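Local coordinates for activated BY transcription factor SSRB (Salmonella enterica, PDB 2WNW), which is of unknown function but belongs to glycosyl hydrolase family 30, pairing a TIM-barrel domain with a beta-sandwich domain, at residues Q44-G49 against D287-F292; H240-L245 against L314-G319; V409-R412 against E416-C419. All coordinates share one frame; numbering follows the deposited sequence.

Contact 1 (Q44-G49 against D287-F292)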
loop_
_atom_site.group_PDB
_atom_site.type_symbol
_atom_site.label_atom_id
_atom_site.label_comp_id
_atom_site.label_asym_id
_atom_site.label_seq_id
_atom_site.Cartn_x
_atom_site.Cartn_y
_atom_site.Cartn_z
ATOM N N GLN A 44 -13.712 8.855 -5.209
ATOM C CA GLN A 44 -14.904 9.314 -4.503
ATOM C C GLN A 44 -15.587 8.125 -3.835
ATOM O O GLN A 44 -15.629 7.028 -4.395
ATOM C CB GLN A 44 -15.878 9.980 -5.479
ATOM C CG GLN A 44 -17.004 10.740 -4.803
ATOM C CD GLN A 44 -17.779 11.622 -5.770
ATOM O OE1 GLN A 44 -18.178 12.735 -5.427
ATOM N NE2 GLN A 44 -17.998 11.126 -6.981
ATOM N N ILE A 45 -16.121 8.339 -2.638
ATOM C CA ILE A 45 -16.794 7.266 -1.920
ATOM C C ILE A 45 -18.290 7.556 -1.811
ATOM O O ILE A 45 -18.703 8.714 -1.737
ATOM C CB ILE A 45 -16.151 7.057 -0.520
ATOM C CG1 ILE A 45 -16.408 8.261 0.386
ATOM C CG2 ILE A 45 -14.637 6.869 -0.677
ATOM C CD1 ILE A 45 -17.643 8.116 1.248
ATOM N N ASP A 46 -19.094 6.497 -1.810
ATOM C CA ASP A 46 -20.544 6.640 -1.751
ATOM C C ASP A 46 -21.172 6.590 -0.361
ATOM O O ASP A 46 -22.336 6.965 -0.200
ATOM C CB ASP A 46 -21.204 5.584 -2.647
ATOM C CG ASP A 46 -20.754 5.689 -4.096
ATOM O OD1 ASP A 46 -20.376 6.801 -4.511
ATOM O OD2 ASP A 46 -20.789 4.670 -4.821
ATOM N N GLY A 47 -20.427 6.124 0.637
ATOM C CA GLY A 47 -20.973 6.066 1.982
ATOM C C GLY A 47 -20.602 4.847 2.814
ATOM O O GLY A 47 -19.688 4.093 2.467
ATOM N N PHE A 48 -21.324 4.666 3.919
ATOM C CA PHE A 48 -21.107 3.556 4.850
ATOM C C PHE A 48 -22.451 3.026 5.335
ATOM O O PHE A 48 -23.423 3.777 5.443
ATOM C CB PHE A 48 -20.311 4.019 6.082
ATOM C CG PHE A 48 -18.963 4.590 5.763
ATOM C CD1 PHE A 48 -18.841 5.866 5.226
ATOM C CD2 PHE A 48 -17.813 3.838 5.978
ATOM C CE1 PHE A 48 -17.588 6.386 4.903
ATOM C CE2 PHE A 48 -16.562 4.346 5.660
ATOM C CZ PHE A 48 -16.448 5.623 5.122
ATOM N N GLY A 49 -22.504 1.734 5.643
ATOM C CA GLY A 49 -23.741 1.157 6.132
ATOM C C GLY A 49 -23.629 -0.310 6.490
ATOM O O GLY A 49 -22.528 -0.856 6.590
ATOM N N ASP A 287 -12.861 4.793 -13.857
ATOM C CA ASP A 287 -14.261 5.202 -13.918
ATOM C C ASP A 287 -15.244 4.186 -13.345
ATOM O O ASP A 287 -16.450 4.434 -13.329
ATOM C CB ASP A 287 -14.656 5.546 -15.358
ATOM C CG ASP A 287 -13.788 6.643 -15.957
ATOM O OD1 ASP A 287 -13.495 7.631 -15.248
ATOM O OD2 ASP A 287 -13.405 6.521 -17.140
ATOM N N LYS A 288 -14.740 3.046 -12.879
ATOM C CA LYS A 288 -15.606 2.024 -12.294
ATOM C C LYS A 288 -15.523 2.093 -10.776
ATOM O O LYS A 288 -14.575 2.652 -10.228
ATOM C CB LYS A 288 -15.198 0.632 -12.779
ATOM C CG LYS A 288 -15.397 0.431 -14.274
ATOM C CD LYS A 288 -16.835 0.719 -14.678
ATOM C CE LYS A 288 -17.044 0.551 -16.174
ATOM N NZ LYS A 288 -18.417 0.969 -16.573
ATOM N N LYS A 289 -16.519 1.534 -10.096
ATOM C CA LYS A 289 -16.535 1.559 -8.639
ATOM C C LYS A 289 -16.115 0.225 -8.043
ATOM O O LYS A 289 -16.484 -0.833 -8.548
ATOM C CB LYS A 289 -17.928 1.945 -8.138
ATOM C CG LYS A 289 -18.337 3.357 -8.535
ATOM C CD LYS A 289 -19.655 3.772 -7.907
ATOM C CE LYS A 289 -19.996 5.215 -8.253
ATOM N NZ LYS A 289 -21.264 5.656 -7.589
ATOM N N LEU A 290 -15.327 0.291 -6.972
ATOM C CA LEU A 290 -14.845 -0.899 -6.276
ATOM C C LEU A 290 -15.436 -0.830 -4.873
ATOM O O LEU A 290 -14.853 -0.256 -3.959
ATOM C CB LEU A 290 -13.317 -0.893 -6.228
ATOM C CG LEU A 290 -12.656 -0.801 -7.610
ATOM C CD1 LEU A 290 -11.143 -0.695 -7.453
ATOM C CD2 LEU A 290 -13.024 -2.022 -8.447
ATOM N N LEU A 291 -16.606 -1.433 -4.729
ATOM C CA LEU A 291 -17.360 -1.411 -3.484
ATOM C C LEU A 291 -17.159 -2.582 -2.527
ATOM O O LEU A 291 -17.227 -3.742 -2.935
ATOM C CB LEU A 291 -18.847 -1.306 -3.835
ATOM C CG LEU A 291 -19.911 -1.423 -2.746
ATOM C CD1 LEU A 291 -19.866 -0.198 -1.847
ATOM C CD2 LEU A 291 -21.282 -1.561 -3.400
ATOM N N PHE A 292 -16.914 -2.276 -1.255
ATOM C CA PHE A 292 -16.792 -3.332 -0.252
ATOM C C PHE A 292 -18.249 -3.591 0.120
ATOM O O PHE A 292 -18.901 -2.736 0.727
ATOM C CB PHE A 292 -16.027 -2.866 0.987
ATOM C CG PHE A 292 -16.043 -3.873 2.099
ATOM C CD1 PHE A 292 -15.262 -5.022 2.025
ATOM C CD2 PHE A 292 -16.898 -3.714 3.186
ATOM C CE1 PHE A 292 -15.338 -6.007 3.019
ATOM C CE2 PHE A 292 -16.979 -4.693 4.184
ATOM C CZ PHE A 292 -16.194 -5.842 4.092
#
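Asp46 and Lys289 meet through a salt bridge, the one place where these two segments touch. Lys289 NZ lies 3.0 Å from Asp46 OD2, approaching from the syn side of that oxygen but 28° out of the carboxylate plane; a weak bond to Asp46 OD1, at 3.4 Å, makes the grip two-pronged and unequal. The tight part includes some carbon as well, for Lys289 CD passes 3.4 Å from Asp46 OD2. Lysine suits the position because its chain, extended beyond CG, carries the ammonium from the strand to the carboxylate, and the two side chains cross at about a right angle. Both segments run into strands of the TIM barrel, 48-51 and 289-294, which are not neighbours in it: strand 327-330 stands between them, closing the barrel, and Asp46 and Gly47 bond by backbone to Ser326 and Phe328. The ion pair is part of a charge network: Glu234 is the strongest partner of Lys289 NZ, and Lys138 forms a second salt bridge to Asp46 OD2. Away from this tight spot the contact is loose: both charged residues are partly exposed, and the buried Leu291 packs on Ser326 while its side chain stays 5.8 Å from segment 44-49.

Contact 2 (H240-L245 against L314-G319)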
loop_
_atom_site.group_PDB
_atom_site.type_symbol
_atom_site.label_atom_id
_atom_site.label_comp_id
_atom_site.label_asym_id
_atom_site.label_seq_id
_atom_site.Cartn_x
_atom_site.Cartn_y
_atom_site.Cartn_z
ATOM N N HIS A 240 -17.549 -11.054 -4.302
ATOM C CA HIS A 240 -16.872 -12.156 -3.636
ATOM C C HIS A 240 -15.564 -11.635 -3.034
ATOM O O HIS A 240 -15.313 -10.426 -3.033
ATOM C CB HIS A 240 -16.629 -13.283 -4.649
ATOM C CG HIS A 240 -16.270 -14.600 -4.030
ATOM N ND1 HIS A 240 -16.887 -15.089 -2.897
ATOM C CD2 HIS A 240 -15.388 -15.554 -4.413
ATOM C CE1 HIS A 240 -16.405 -16.283 -2.611
ATOM N NE2 HIS A 240 -15.492 -16.590 -3.517
ATOM N N ASP A 241 -14.724 -12.532 -2.533
ATOM C CA ASP A 241 -13.478 -12.117 -1.887
ATOM C C ASP A 241 -12.444 -11.414 -2.768
ATOM O O ASP A 241 -12.421 -11.580 -3.980
ATOM C CB ASP A 241 -12.868 -13.323 -1.179
ATOM C CG ASP A 241 -13.881 -14.033 -0.306
ATOM O OD1 ASP A 241 -14.557 -13.345 0.488
ATOM O OD2 ASP A 241 -14.010 -15.271 -0.412
ATOM N N LYS A 242 -11.574 -10.636 -2.132
ATOM C CA LYS A 242 -10.572 -9.857 -2.849
ATOM C C LYS A 242 -9.461 -10.603 -3.591
ATOM O O LYS A 242 -8.818 -10.029 -4.470
ATOM C CB LYS A 242 -9.970 -8.820 -1.891
ATOM C CG LYS A 242 -10.972 -7.739 -1.493
ATOM C CD LYS A 242 -10.362 -6.700 -0.554
ATOM C CE LYS A 242 -10.382 -7.175 0.888
ATOM N NZ LYS A 242 -9.671 -6.211 1.781
ATOM N N ASP A 243 -9.239 -11.872 -3.263
ATOM C CA ASP A 243 -8.183 -12.638 -3.925
ATOM C C ASP A 243 -8.421 -12.905 -5.420
ATOM O O ASP A 243 -7.467 -13.113 -6.171
ATOM C CB ASP A 243 -7.967 -13.961 -3.189
ATOM C CG ASP A 243 -9.180 -14.863 -3.253
ATOM O OD1 ASP A 243 -9.240 -15.721 -4.161
ATOM O OD2 ASP A 243 -10.080 -14.702 -2.402
ATOM N N GLY A 244 -9.679 -12.889 -5.855
ATOM C CA GLY A 244 -9.967 -13.148 -7.260
ATOM C C GLY A 244 -10.448 -11.930 -8.028
ATOM O O GLY A 244 -10.940 -12.036 -9.156
ATOM N N LEU A 245 -10.284 -10.766 -7.416
ATOM C CA LEU A 245 -10.721 -9.497 -7.987
ATOM C C LEU A 245 -10.182 -9.156 -9.385
ATOM O O LEU A 245 -10.956 -8.913 -10.318
ATOM C CB LEU A 245 -10.364 -8.378 -7.006
ATOM C CG LEU A 245 -11.167 -7.081 -6.986
ATOM C CD1 LEU A 245 -12.656 -7.379 -6.945
ATOM C CD2 LEU A 245 -10.744 -6.271 -5.761
ATOM N N LEU A 314 -11.293 -2.283 11.417
ATOM C CA LEU A 314 -10.469 -1.110 11.134
ATOM C C LEU A 314 -9.379 -1.371 10.103
ATOM O O LEU A 314 -9.173 -0.569 9.195
ATOM C CB LEU A 314 -9.842 -0.575 12.425
ATOM C CG LEU A 314 -10.810 0.111 13.393
ATOM C CD1 LEU A 314 -10.095 0.400 14.708
ATOM C CD2 LEU A 314 -11.338 1.404 12.770
ATOM N N HIS A 315 -8.685 -2.497 10.241
ATOM C CA HIS A 315 -7.609 -2.845 9.321
ATOM C C HIS A 315 -8.101 -2.986 7.884
ATOM O O HIS A 315 -7.479 -2.465 6.958
ATOM C CB HIS A 315 -6.937 -4.149 9.765
ATOM C CG HIS A 315 -5.830 -4.600 8.861
ATOM N ND1 HIS A 315 -4.610 -3.961 8.800
ATOM C CD2 HIS A 315 -5.765 -5.620 7.971
ATOM C CE1 HIS A 315 -3.842 -4.566 7.910
ATOM N NE2 HIS A 315 -4.519 -5.576 7.393
ATOM N N ASP A 316 -9.218 -3.680 7.687
ATOM C CA ASP A 316 -9.719 -3.855 6.332
ATOM C C ASP A 316 -10.275 -2.561 5.752
ATOM O O ASP A 316 -10.039 -2.246 4.584
ATOM C CB ASP A 316 -10.787 -4.953 6.282
ATOM C CG ASP A 316 -11.002 -5.474 4.875
ATOM O OD1 ASP A 316 -11.994 -5.080 4.222
ATOM O OD2 ASP A 316 -10.153 -6.260 4.414
ATOM N N MET A 317 -11.007 -1.801 6.562
ATOM C CA MET A 317 -11.571 -0.541 6.088
ATOM C C MET A 317 -10.494 0.450 5.659
ATOM O O MET A 317 -10.575 1.041 4.580
ATOM C CB MET A 317 -12.445 0.085 7.176
ATOM C CG MET A 317 -13.699 -0.722 7.477
ATOM S SD MET A 317 -14.634 -0.055 8.864
ATOM C CE MET A 317 -15.551 1.268 8.063
ATOM N N ILE A 318 -9.483 0.635 6.500
ATOM C CA ILE A 318 -8.406 1.563 6.177
ATOM C C ILE A 318 -7.689 1.135 4.901
ATOM O O ILE A 318 -7.481 1.943 3.998
ATOM C CB ILE A 318 -7.397 1.670 7.346
ATOM C CG1 ILE A 318 -8.081 2.340 8.545
ATOM C CG2 ILE A 318 -6.168 2.463 6.914
ATOM C CD1 ILE A 318 -7.263 2.323 9.826
ATOM N N GLY A 319 -7.328 -0.142 4.820
ATOM C CA GLY A 319 -6.648 -0.636 3.636
ATOM C C GLY A 319 -7.469 -0.490 2.364
ATOM O O GLY A 319 -6.948 -0.089 1.320
#
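Lys242 and Asp316 reach toward each other from opposite directions, and the whole contact rests on the meeting of their charged ends. The backbones stay well apart, with Lys242 CA 11.0 Å from Asp316 CA, so a long side chain is needed to span the gap. Lys242 supplies most of the length: its CG lies anti to the carbonyl carbon (chi1 -68°), and the chain then bends at chi3 (-83°) before ending in the ammonium. The short aspartate leaves its helix with CG anti to the backbone N, which turns the carboxylate toward the lysine. Lys242 NZ donates to Asp316 OD2 at 2.7 Å in a salt bridge, meeting the oxygen on its syn side, 26° above the carboxylate plane. Asp316 OD1 stands farther from the same nitrogen, at 3.6 Å, so one oxygen takes the bond. Both residues are buried, and the pairing probably offsets much of the cost of placing their charges there; Lys242 NZ gives a further hydrogen bond to the backbone O of Asp273. Phe275, Ile278 and Phe267 pack against the lysine, whose methylenes suit such nonpolar neighbours. The bridge thereby joins the loop following barrel strand 234-239 to helix 305-322, which links the last two barrel strands, an arrangement belonging to the beta/alpha architecture of the TIM barrel.

Contact 3 (V409-R412 against E416-C419)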
loop_
_atom_site.group_PDB
_atom_site.type_symbol
_atom_site.label_atom_id
_atom_site.label_comp_id
_atom_site.label_asym_id
_atom_site.label_seq_id
_atom_site.Cartn_x
_atom_site.Cartn_y
_atom_site.Cartn_z
ATOM N N VAL A 409 -6.894 7.337 12.142
ATOM C CA VAL A 409 -5.606 6.740 12.483
ATOM C C VAL A 409 -5.849 5.611 13.475
ATOM O O VAL A 409 -6.566 5.784 14.461
ATOM C CB VAL A 409 -4.639 7.767 13.131
ATOM C CG1 VAL A 409 -3.300 7.094 13.440
ATOM C CG2 VAL A 409 -4.428 8.955 12.197
ATOM N N TYR A 410 -5.245 4.459 13.201
ATOM C CA TYR A 410 -5.385 3.277 14.043
ATOM C C TYR A 410 -4.002 2.701 14.348
ATOM O O TYR A 410 -3.225 2.405 13.436
ATOM C CB TYR A 410 -6.248 2.234 13.316
ATOM C CG TYR A 410 -6.116 0.819 13.840
ATOM C CD1 TYR A 410 -5.811 -0.234 12.973
ATOM C CD2 TYR A 410 -6.282 0.531 15.194
ATOM C CE1 TYR A 410 -5.672 -1.537 13.443
ATOM C CE2 TYR A 410 -6.146 -0.771 15.676
ATOM C CZ TYR A 410 -5.840 -1.796 14.795
ATOM O OH TYR A 410 -5.694 -3.078 15.267
ATOM N N ASN A 411 -3.700 2.556 15.633
ATOM C CA ASN A 411 -2.413 2.019 16.065
ATOM C C ASN A 411 -2.517 0.520 16.342
ATOM O O ASN A 411 -3.038 0.114 17.382
ATOM C CB ASN A 411 -1.940 2.751 17.330
ATOM C CG ASN A 411 -0.693 2.130 17.926
ATOM O OD1 ASN A 411 0.083 1.489 17.216
ATOM N ND2 ASN A 411 -0.486 2.322 19.231
ATOM N N ARG A 412 -2.013 -0.306 15.424
ATOM C CA ARG A 412 -2.086 -1.752 15.619
ATOM C C ARG A 412 -0.931 -2.293 16.458
ATOM O O ARG A 412 -0.904 -3.479 16.786
ATOM C CB ARG A 412 -2.134 -2.491 14.269
ATOM C CG ARG A 412 -0.833 -2.489 13.486
ATOM C CD ARG A 412 -0.950 -3.309 12.204
ATOM N NE ARG A 412 -1.235 -4.719 12.467
ATOM C CZ ARG A 412 -1.418 -5.632 11.515
ATOM N NH1 ARG A 412 -1.346 -5.285 10.237
ATOM N NH2 ARG A 412 -1.679 -6.890 11.839
ATOM N N GLU A 416 2.131 2.030 23.061
ATOM C CA GLU A 416 1.597 3.357 22.820
ATOM C C GLU A 416 2.482 3.931 21.716
ATOM O O GLU A 416 3.694 3.717 21.723
ATOM C CB GLU A 416 1.727 4.195 24.090
ATOM C CG GLU A 416 1.271 5.626 23.952
ATOM C CD GLU A 416 1.584 6.439 25.197
ATOM O OE1 GLU A 416 2.781 6.643 25.489
ATOM O OE2 GLU A 416 0.638 6.862 25.885
ATOM N N ARG A 417 1.890 4.638 20.759
ATOM C CA ARG A 417 2.670 5.218 19.667
ATOM C C ARG A 417 2.342 6.688 19.446
ATOM O O ARG A 417 1.248 7.146 19.775
ATOM C CB ARG A 417 2.435 4.439 18.368
ATOM C CG ARG A 417 2.944 2.995 18.394
ATOM C CD ARG A 417 4.451 2.935 18.620
ATOM N NE ARG A 417 5.183 3.679 17.596
ATOM C CZ ARG A 417 5.478 3.210 16.387
ATOM N NH1 ARG A 417 6.141 3.972 15.528
ATOM N NH2 ARG A 417 5.130 1.976 16.043
ATOM N N ARG A 418 3.303 7.419 18.892
ATOM C CA ARG A 418 3.128 8.841 18.625
ATOM C C ARG A 418 3.248 9.155 17.149
ATOM O O ARG A 418 3.910 8.443 16.397
ATOM C CB ARG A 418 4.185 9.661 19.359
ATOM C CG ARG A 418 4.082 9.653 20.863
ATOM C CD ARG A 418 5.252 10.426 21.428
ATOM N NE ARG A 418 6.514 9.800 21.045
ATOM C CZ ARG A 418 7.583 10.460 20.608
ATOM N NH1 ARG A 418 7.551 11.782 20.492
ATOM N NH2 ARG A 418 8.685 9.794 20.287
ATOM N N CYS A 419 2.610 10.243 16.742
ATOM C CA CYS A 419 2.677 10.683 15.362
ATOM C C CYS A 419 2.326 12.154 15.315
ATOM O O CYS A 419 1.708 12.688 16.237
ATOM C CB CYS A 419 1.709 9.886 14.484
ATOM S SG CYS A 419 -0.043 10.166 14.803
#
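The two segments, joined by a three-residue connection, approach to 7.0 Å between Asn411 CA and Arg417 CA, with no hydrogen bond passing directly between them. The side chains of Asn411 and Arg417 fill this separation. Arg417 CG comes up against the amide, 3.4 Å from Asn411 OD1 and 3.6 Å from Asn411 ND2, while Arg417 CB lies 3.7 Å from ND2; the contact is therefore made by the aliphatic root of the arginine. With CG opposite the backbone N (chi1 173°), Asn411 carries its amide across to that root, and the two side chains cross nearly at right angles. In the beta-sandwich domain the segments belong to strands 405-411 and 417-423, which do not pair with each other: the former lies beside strands 393-399 and 437-442, the latter beside 33-37 and 426-432. Asparagine suits this buried strand end, beside the connection, because its amide can both accept and donate: OD1 receives Asp413 N, and ND2 bonds to the backbone O of Gln415 and of Pro433. The arginine chain bends at chi2 and chi3, leading its guanidinium away from Asn411, 85° from the amide plane, toward Tyr389 and the carboxylates of Asp390 and Asp413. Deeper between the strands, Val409 and Cys419 both point inward; these small, largely nonpolar side chains suit a buried interior that also includes Ile34.

Contacts 1 and 2 belong to the TIM-barrel domain, and their centres are 13 Å apart. They touch directly: Phe292 CE1 lies 3.7 Å from Asp316 OD1, and Phe48 CD2 lies 4.0 Å from Met317 CE. Strand 289-294 leads on to helix 305-322, tying contact 1 to contact 2 along the chain. That helix also faces the beta-sandwich domain and so meets contact 3, where Ile318 CD1 is 3.6 Å from Tyr410 CB and His315 CE1 is 3.5 Å from Arg412 NH1. The centres of contacts 2 and 3 are about 21 Å apart. Contacts 1 and 3 do not touch, their nearest atoms being about 12 Å apart.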